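Local coordinates for putative uncharacterized protein (Mycobacterium abscessus, PDB 3RR6) that is of unconfirmed function but, as a member of the fumarylacetoacetate hydrolase family, may act as a metal-dependent isomerase or acetylpyruvate hydrolase, at residues R153-A158 / W162-G167; V90-P95 / G147-A152. One frame throughout, in Å; residues are numbered along the deposited sequence.

How the interactions relate
The two interactions lie about 10 Å apart, centre to centre, within the fumarylacetoacetate hydrolase domain, and illustrate how one residue of a helix can join two contacts. Interaction 2 comes first along the chain, joining strand 91-94 to the C-terminal part of strand 141-152, where it is broken at D149; helix 153-159 follows directly and packs on helix 163-167 in interaction 1. K166 ties them together: its carbonyl O probably accepts a hydrogen bond from K94 NZ at 2.8 Å, while its NZ reaches S151 OG and forms a salt bridge with D149. W162 and F92 bring their rings together nearby. The helical pair is thus fastened to the buried polar cluster between the strands.

Interaction 1: residues R153-A158 / W162-G167; sequences RDHQRA and WTRAKG. With EDO (1,2-ethanediol), chain E.
An alpha-alpha hairpin is held together here by H155 and Q156 on helix 153-159 and by R164, A165 and the preceding W162 on the weakly bonded helix 163-167. The two run nearly antiparallel at 166°, with segment axes 7.7 Å apart. Small A165 permits this closeness, its CB lying 3.3 Å from Q156 CG and also touching H155 CB. On one flank the R164 guanidinium lies flat on the H155 imidazole, centres 3.6 Å apart and planes at 11°, with NH1 over the middle of the ring. R164 gets there with CG anti to its backbone N (chi1 168°) and a bend at chi3. The histidine is held by outside bonds, NE2 to S111 O and ND1 to H168 NE2, which should limit rotation of the ring beneath the guanidinium. R164 NH1 also donates to O1 of the bound ethanediol at 2.9 Å, and NH2 belongs to a salt bridge with D159. On the other flank the extended Q156 chain carries its amide over one face of the W162 indole; NE2 stands 3.0 Å above the ring plane near CD1 and NE1, the amide nearly perpendicular to the ring. W162 NE1 itself donates to a water that is only weakly bonded to Q156 O. The arrangement is that of an antiparallel pair of short helices joined by a tight connection, with an alanine at the interface and a guanidinium-imidazole stack at its margin.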
ATOM      1  N   ARG A 153      -3.866 -16.428  -7.998  1.00 13.71           N
ATOM      2  CA  ARG A 153      -3.311 -16.691  -9.329  1.00 14.95           C
ATOM      3  C   ARG A 153      -4.220 -17.602 -10.158  1.00 15.06           C
ATOM      4  O   ARG A 153      -4.301 -17.456 -11.379  1.00 15.91           O
ATOM      5  CB  ARG A 153      -1.906 -17.313  -9.225  1.00 15.92           C
ATOM      6  CG  ARG A 153      -0.889 -16.565  -8.370  1.00 18.93           C
ATOM      7  CD  ARG A 153      -0.669 -15.109  -8.767  1.00 22.87           C
ATOM      8  NE  ARG A 153      -0.115 -14.946 -10.114  1.00 26.71           N
ATOM      9  CZ  ARG A 153       1.174 -14.759 -10.407  1.00 29.17           C
ATOM     10  NH1 ARG A 153       2.103 -14.713  -9.456  1.00 30.22           N
ATOM     11  NH2 ARG A 153       1.544 -14.619 -11.679  1.00 30.32           N
ATOM     12  N   ASP A 154      -4.895 -18.547  -9.509  1.00 15.15           N
ATOM     13  CA  ASP A 154      -5.814 -19.432 -10.223  1.00 15.71           C
ATOM     14  C   ASP A 154      -6.984 -18.659 -10.823  1.00 15.29           C
ATOM     15  O   ASP A 154      -7.479 -18.993 -11.897  1.00 16.09           O
ATOM     16  CB  ASP A 154      -6.302 -20.610  -9.358  1.00 16.10           C
ATOM     17  CG  ASP A 154      -6.817 -20.198  -7.990  1.00 17.09           C
ATOM     18  OD1 ASP A 154      -6.142 -19.412  -7.289  1.00 17.75           O
ATOM     19  OD2 ASP A 154      -7.888 -20.716  -7.589  1.00 19.14           O
ATOM     20  N   HIS A 155      -7.408 -17.598 -10.148  1.00 14.54           N
ATOM     21  CA  HIS A 155      -8.487 -16.774 -10.678  1.00 14.38           C
ATOM     22  C   HIS A 155      -8.033 -15.917 -11.849  1.00 15.12           C
ATOM     23  O   HIS A 155      -8.808 -15.697 -12.774  1.00 15.82           O
ATOM     24  CB  HIS A 155      -9.106 -15.917  -9.575  1.00 14.00           C
ATOM     25  CG  HIS A 155      -9.774 -16.728  -8.517  1.00 13.12           C
ATOM     26  ND1 HIS A 155     -10.306 -16.172  -7.372  1.00 12.78           N
ATOM     27  CD2 HIS A 155      -9.987 -18.063  -8.427  1.00 14.12           C
ATOM     28  CE1 HIS A 155     -10.810 -17.134  -6.618  1.00 13.30           C
ATOM     29  NE2 HIS A 155     -10.638 -18.292  -7.241  1.00 13.91           N
ATOM     30  N   GLN A 156      -6.786 -15.457 -11.821  1.00 15.65           N
ATOM     31  CA  GLN A 156      -6.211 -14.721 -12.953  1.00 16.74           C
ATOM     32  C   GLN A 156      -6.209 -15.614 -14.202  1.00 18.18           C
ATOM     33  O   GLN A 156      -6.564 -15.174 -15.295  1.00 19.06           O
ATOM     34  CB  GLN A 156      -4.785 -14.247 -12.644  1.00 17.22           C
ATOM     35  CG  GLN A 156      -4.685 -13.226 -11.513  1.00 17.78           C
ATOM     36  CD  GLN A 156      -3.276 -12.691 -11.266  1.00 22.43           C
ATOM     37  OE1 GLN A 156      -2.606 -13.114 -10.336  1.00 26.72           O
ATOM     38  NE2 GLN A 156      -2.835 -11.749 -12.097  1.00 27.58           N
ATOM     39  N   ARG A 157      -5.812 -16.875 -14.035  1.00 18.82           N
ATOM     40  CA  ARG A 157      -5.788 -17.817 -15.155  1.00 20.12           C
ATOM     41  C   ARG A 157      -7.188 -18.096 -15.703  1.00 20.36           C
ATOM     42  O   ARG A 157      -7.374 -18.164 -16.920  1.00 21.69           O
ATOM     43  CB  ARG A 157      -5.100 -19.123 -14.758  1.00 20.89           C
ATOM     44  CG  ARG A 157      -3.604 -18.987 -14.526  1.00 23.24           C
ATOM     45  CD  ARG A 157      -2.938 -20.356 -14.489  1.00 26.15           C
ATOM     46  NE  ARG A 157      -3.435 -21.181 -13.387  1.00 28.31           N
ATOM     47  CZ  ARG A 157      -2.938 -21.195 -12.148  1.00 28.86           C
ATOM     48  NH1 ARG A 157      -1.911 -20.426 -11.810  1.00 29.56           N
ATOM     49  NH2 ARG A 157      -3.478 -21.990 -11.232  1.00 31.01           N
ATOM     50  N   ALA A 158      -8.170 -18.242 -14.813  1.00 19.19           N
ATOM     51  CA  ALA A 158      -9.537 -18.560 -15.211  1.00 19.56           C
ATOM     52  C   ALA A 158     -10.231 -17.395 -15.920  1.00 19.17           C
ATOM     53  O   ALA A 158     -10.965 -17.608 -16.892  1.00 20.55           O
ATOM     54  CB  ALA A 158     -10.351 -18.989 -13.998  1.00 19.33           C
ATOM     55  N   TRP A 162      -7.864  -9.483 -13.963  1.00 15.71           N
ATOM     56  CA  TRP A 162      -7.342  -9.747 -12.625  1.00 15.26           C
ATOM     57  C   TRP A 162      -8.237  -9.248 -11.507  1.00 14.02           C
ATOM     58  O   TRP A 162      -7.881  -9.406 -10.347  1.00 13.23           O
ATOM     59  CB  TRP A 162      -5.959  -9.107 -12.441  1.00 15.52           C
ATOM     60  CG  TRP A 162      -4.941  -9.553 -13.427  1.00 18.32           C
ATOM     61  CD1 TRP A 162      -4.911 -10.735 -14.100  1.00 21.81           C
ATOM     62  CD2 TRP A 162      -3.798  -8.811 -13.852  1.00 21.67           C
ATOM     63  NE1 TRP A 162      -3.806 -10.777 -14.922  1.00 23.06           N
ATOM     64  CE2 TRP A 162      -3.112  -9.607 -14.791  1.00 23.63           C
ATOM     65  CE3 TRP A 162      -3.295  -7.542 -13.539  1.00 23.48           C
ATOM     66  CZ2 TRP A 162      -1.940  -9.175 -15.425  1.00 25.90           C
ATOM     67  CZ3 TRP A 162      -2.125  -7.115 -14.166  1.00 25.26           C
ATOM     68  CH2 TRP A 162      -1.463  -7.935 -15.092  1.00 26.05           C
ATOM     69  N   THR A 163      -9.389  -8.657 -11.836  1.00 13.66           N
ATOM     70  CA  THR A 163     -10.233  -8.018 -10.821  1.00 13.57           C
ATOM     71  C   THR A 163     -10.678  -8.982  -9.732  1.00 12.47           C
ATOM     72  O   THR A 163     -10.528  -8.679  -8.555  1.00 12.60           O
ATOM     73  CB  THR A 163     -11.473  -7.344 -11.415  1.00 14.12           C
ATOM     74  OG1 THR A 163     -11.063  -6.302 -12.311  1.00 15.85           O
ATOM     75  CG2 THR A 163     -12.335  -6.723 -10.309  1.00 15.02           C
ATOM     76  N   ARG A 164     -11.228 -10.129 -10.108  1.00 11.74           N
ATOM     77  CA  ARG A 164     -11.641 -11.077  -9.065  1.00 11.16           C
ATOM     78  C   ARG A 164     -10.442 -11.541  -8.249  1.00 10.81           C
ATOM     79  O   ARG A 164     -10.476 -11.533  -7.013  1.00 10.86           O
ATOM     80  CB  ARG A 164     -12.381 -12.294  -9.633  1.00 11.94           C
ATOM     81  CG  ARG A 164     -12.569 -13.414  -8.608  1.00 11.20           C
ATOM     82  CD  ARG A 164     -13.517 -14.491  -9.071  1.00 12.10           C
ATOM     83  NE  ARG A 164     -12.961 -15.327 -10.123  1.00 12.29           N
ATOM     84  CZ  ARG A 164     -12.881 -16.660 -10.100  1.00 13.27           C
ATOM     85  NH1 ARG A 164     -13.273 -17.366  -9.045  1.00 14.37           N
ATOM     86  NH2 ARG A 164     -12.387 -17.300 -11.159  1.00 14.75           N
ATOM     87  N   ALA A 165      -9.380 -11.949  -8.944  1.00 10.52           N
ATOM     88  CA  ALA A 165      -8.173 -12.452  -8.294  1.00 10.97           C
ATOM     89  C   ALA A 165      -7.629 -11.536  -7.216  1.00 11.09           C
ATOM     90  O   ALA A 165      -7.112 -11.994  -6.190  1.00 11.59           O
ATOM     91  CB  ALA A 165      -7.093 -12.695  -9.338  1.00 11.27           C
ATOM     92  N   LYS A 166      -7.716 -10.232  -7.469  1.00 10.89           N
ATOM     93  CA  LYS A 166      -7.137  -9.227  -6.584  1.00 11.42           C
ATOM     94  C   LYS A 166      -8.161  -8.529  -5.707  1.00 11.30           C
ATOM     95  O   LYS A 166      -7.797  -7.674  -4.891  1.00 11.87           O
ATOM     96  CB  LYS A 166      -6.382  -8.208  -7.430  1.00 12.09           C
ATOM     97  CG  LYS A 166      -5.134  -8.805  -8.083  1.00 14.07           C
ATOM     98  CD  LYS A 166      -4.510  -7.820  -9.001  1.00 16.09           C
ATOM     99  CE  LYS A 166      -3.250  -8.364  -9.641  1.00 16.29           C
ATOM    100  NZ  LYS A 166      -2.088  -8.481  -8.702  1.00 16.62           N
ATOM    101  N   GLY A 167      -9.432  -8.914  -5.843  1.00 11.16           N
ATOM    102  CA  GLY A 167     -10.535  -8.152  -5.267  1.00 11.25           C
ATOM    103  C   GLY A 167     -11.282  -8.776  -4.106  1.00 11.44           C
ATOM    104  O   GLY A 167     -12.264  -8.201  -3.615  1.00 11.77           O
TER
HETATM  105  C1  EDO E 265     -15.711 -16.334  -6.153  1.00 21.63           C
HETATM  106  O1  EDO E 265     -14.336 -16.611  -6.413  1.00 17.04           O
HETATM  107  C2  EDO E 265     -16.573 -17.238  -7.008  1.00 24.70           C
HETATM  108  O2  EDO E 265     -16.435 -18.601  -6.564  1.00 26.73           O
HETATM  109  O   HOH W   1      -4.305 -13.119 -16.810  1.00 34.76           O

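Interaction 2: residues V90-P95 / G147-A152; sequences VIFIKP and GNDVSA
K94 and D149 form a salt bridge across this buried contact, with K94 NZ 2.7 Å from D149 OD1. The ammonium group meets the oxygen on its anti side, 19° out of the carboxylate plane. Bends at chi3 and chi4 curl the lysine chain around that oxygen, bringing its CD to 3.3 Å from D149 OD1 as well. NZ is gripped further by the carbonyl oxygens of F171 and K166, which fix its position between several acceptors. The other carboxylate oxygen, OD2, has its own salt bridge, to K166 NZ, which probably offsets the nearby like charge of E118 OE1. The acidic cluster of D149, E118 and E120 is consistent with the carboxylate metal site of fumarylacetoacetate hydrolase relatives. The backbone contributes as well: D149 is the centre of an inverse gamma turn that interrupts strand 141-152, closed by a weak bond from V150 N to N148 O at 2.9 Å. S151 OG donates to D149 O at 2.9 Å, approaching from above the carbonyl plane, and so braces the turn from within its own segment. With CG anti to the backbone N (chi1 -178°), D149 extends toward strand 91-94, which pairs with strand 67-70. Beyond the salt bridge, F92 approaches from the opposite direction and presents its ring edge to the carboxylate: CE2 and CZ each lie 3.4 Å from D149 OD2, which sits in the plane of the ring.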
ATOM      1  N   VAL A  90       0.449  -0.946 -16.902  1.00 13.66           N
ATOM      2  CA  VAL A  90      -0.769  -1.736 -16.890  1.00 13.73           C
ATOM      3  C   VAL A  90      -1.399  -1.544 -15.518  1.00 13.48           C
ATOM      4  O   VAL A  90      -0.788  -1.908 -14.510  1.00 14.72           O
ATOM      5  CB  VAL A  90      -0.467  -3.235 -17.105  1.00 13.73           C
ATOM      6  CG1 VAL A  90      -1.728  -4.061 -16.936  1.00 14.91           C
ATOM      7  CG2 VAL A  90       0.129  -3.465 -18.483  1.00 15.16           C
ATOM      8  N   ILE A  91      -2.578  -0.936 -15.466  1.00 13.13           N
ATOM      9  CA  ILE A  91      -3.207  -0.655 -14.165  1.00 12.64           C
ATOM     10  C   ILE A  91      -4.456  -1.492 -13.959  1.00 13.15           C
ATOM     11  O   ILE A  91      -5.058  -1.978 -14.907  1.00 12.82           O
ATOM     12  CB  ILE A  91      -3.542   0.847 -13.987  1.00 12.62           C
ATOM     13  CG1 ILE A  91      -4.575   1.318 -15.021  1.00 12.55           C
ATOM     14  CG2 ILE A  91      -2.255   1.671 -14.081  1.00 13.50           C
ATOM     15  CD1 ILE A  91      -5.128   2.722 -14.768  1.00 14.11           C
ATOM     16  N   PHE A  92      -4.824  -1.654 -12.696  1.00 13.13           N
ATOM     17  CA  PHE A  92      -6.089  -2.305 -12.347  1.00 13.69           C
ATOM     18  C   PHE A  92      -6.571  -1.731 -11.038  1.00 12.96           C
ATOM     19  O   PHE A  92      -5.857  -0.946 -10.401  1.00 13.16           O
ATOM     20  CB  PHE A  92      -5.929  -3.820 -12.260  1.00 14.88           C
ATOM     21  CG  PHE A  92      -4.704  -4.244 -11.539  1.00 17.35           C
ATOM     22  CD1 PHE A  92      -3.500  -4.379 -12.229  1.00 21.60           C
ATOM     23  CD2 PHE A  92      -4.729  -4.480 -10.177  1.00 22.94           C
ATOM     24  CE1 PHE A  92      -2.353  -4.749 -11.579  1.00 24.47           C
ATOM     25  CE2 PHE A  92      -3.562  -4.857  -9.513  1.00 23.38           C
ATOM     26  CZ  PHE A  92      -2.380  -4.983 -10.220  1.00 23.18           C
ATOM     27  N   ILE A  93      -7.807  -2.056 -10.679  1.00 12.13           N
ATOM     28  CA  ILE A  93      -8.413  -1.530  -9.466  1.00 11.88           C
ATOM     29  C   ILE A  93      -8.736  -2.646  -8.492  1.00 11.82           C
ATOM     30  O   ILE A  93      -9.230  -3.707  -8.886  1.00 13.67           O
ATOM     31  CB  ILE A  93      -9.684  -0.723  -9.767  1.00 11.86           C
ATOM     32  CG1 ILE A  93      -9.306   0.600 -10.423  1.00 13.95           C
ATOM     33  CG2 ILE A  93     -10.496  -0.460  -8.494  1.00 13.68           C
ATOM     34  CD1 ILE A  93     -10.463   1.304 -11.096  1.00 15.38           C
ATOM     35  N   LYS A  94      -8.431  -2.392  -7.231  1.00 10.98           N
ATOM     36  CA  LYS A  94      -8.885  -3.220  -6.126  1.00 11.61           C
ATOM     37  C   LYS A  94      -9.972  -2.433  -5.406  1.00 11.98           C
ATOM     38  O   LYS A  94      -9.824  -1.238  -5.181  1.00 11.73           O
ATOM     39  CB  LYS A  94      -7.727  -3.556  -5.194  1.00 11.92           C
ATOM     40  CG  LYS A  94      -6.671  -4.461  -5.849  1.00 12.60           C
ATOM     41  CD  LYS A  94      -5.360  -4.534  -5.052  1.00 12.96           C
ATOM     42  CE  LYS A  94      -5.423  -5.406  -3.821  1.00 12.79           C
ATOM     43  NZ  LYS A  94      -5.243  -6.885  -4.103  1.00 12.42           N
ATOM     44  N   PRO A  95     -11.080  -3.093  -5.046  1.00 11.71           N
ATOM     45  CA  PRO A  95     -12.136  -2.365  -4.343  1.00 11.86           C
ATOM     46  C   PRO A  95     -11.705  -1.990  -2.932  1.00 11.69           C
ATOM     47  O   PRO A  95     -10.884  -2.698  -2.336  1.00 12.34           O
ATOM     48  CB  PRO A  95     -13.275  -3.375  -4.305  1.00 12.26           C
ATOM     49  CG  PRO A  95     -12.601  -4.693  -4.286  1.00 11.57           C
ATOM     50  CD  PRO A  95     -11.371  -4.529  -5.150  1.00 11.99           C
ATOM     51  N   GLY A 147       1.701  -1.602   1.104  1.00 10.85           N
ATOM     52  CA  GLY A 147       0.585  -2.443   0.693  1.00 11.16           C
ATOM     53  C   GLY A 147       1.033  -3.852   0.361  1.00 11.75           C
ATOM     54  O   GLY A 147       2.219  -4.114   0.173  1.00 12.09           O
ATOM     55  N   ASN A 148       0.065  -4.761   0.299  1.00 11.98           N
ATOM     56  CA  ASN A 148       0.288  -6.138  -0.149  1.00 12.03           C
ATOM     57  C   ASN A 148      -0.811  -6.452  -1.162  1.00 11.78           C
ATOM     58  O   ASN A 148      -1.982  -6.561  -0.794  1.00 12.46           O
ATOM     59  CB  ASN A 148       0.244  -7.067   1.068  1.00 12.18           C
ATOM     60  CG  ASN A 148       0.751  -8.478   0.794  1.00 12.67           C
ATOM     61  OD1 ASN A 148       0.895  -8.896  -0.348  1.00 13.04           O
ATOM     62  ND2 ASN A 148       0.994  -9.236   1.874  1.00 14.11           N
ATOM     63  N   ASP A 149      -0.454  -6.543  -2.440  1.00 11.91           N
ATOM     64  CA  ASP A 149      -1.425  -6.805  -3.509  1.00 11.83           C
ATOM     65  C   ASP A 149      -1.659  -8.312  -3.584  1.00 12.02           C
ATOM     66  O   ASP A 149      -1.165  -9.000  -4.487  1.00 12.13           O
ATOM     67  CB  ASP A 149      -0.933  -6.245  -4.850  1.00 12.44           C
ATOM     68  CG  ASP A 149      -1.932  -6.437  -6.001  1.00 13.38           C
ATOM     69  OD1 ASP A 149      -3.081  -6.870  -5.792  1.00 14.60           O
ATOM     70  OD2 ASP A 149      -1.552  -6.145  -7.162  1.00 15.81           O
ATOM     71  N   VAL A 150      -2.418  -8.818  -2.619  1.00 11.50           N
ATOM     72  CA  VAL A 150      -2.675 -10.248  -2.520  1.00 11.23           C
ATOM     73  C   VAL A 150      -3.509 -10.686  -3.730  1.00 11.71           C
ATOM     74  O   VAL A 150      -4.467 -10.004  -4.118  1.00 11.92           O
ATOM     75  CB  VAL A 150      -3.382 -10.618  -1.198  1.00 10.89           C
ATOM     76  CG1 VAL A 150      -3.604 -12.142  -1.102  1.00 11.38           C
ATOM     77  CG2 VAL A 150      -2.576 -10.132   0.028  1.00 12.43           C
ATOM     78  N   SER A 151      -3.122 -11.811  -4.336  1.00 11.77           N
ATOM     79  CA  SER A 151      -3.660 -12.210  -5.636  1.00 12.14           C
ATOM     80  C   SER A 151      -3.905 -13.715  -5.722  1.00 12.06           C
ATOM     81  O   SER A 151      -2.986 -14.504  -5.475  1.00 12.57           O
ATOM     82  CB  SER A 151      -2.662 -11.831  -6.744  1.00 13.40           C
ATOM     83  OG  SER A 151      -2.314 -10.451  -6.692  1.00 15.28           O
ATOM     84  N   ALA A 152      -5.115 -14.106  -6.107  1.00 11.50           N
ATOM     85  CA  ALA A 152      -5.431 -15.508  -6.401  1.00 12.33           C
ATOM     86  C   ALA A 152      -5.045 -15.831  -7.841  1.00 13.16           C
ATOM     87  O   ALA A 152      -5.779 -15.528  -8.792  1.00 12.89           O
ATOM     88  CB  ALA A 152      -6.918 -15.799  -6.147  1.00 12.55           C
TER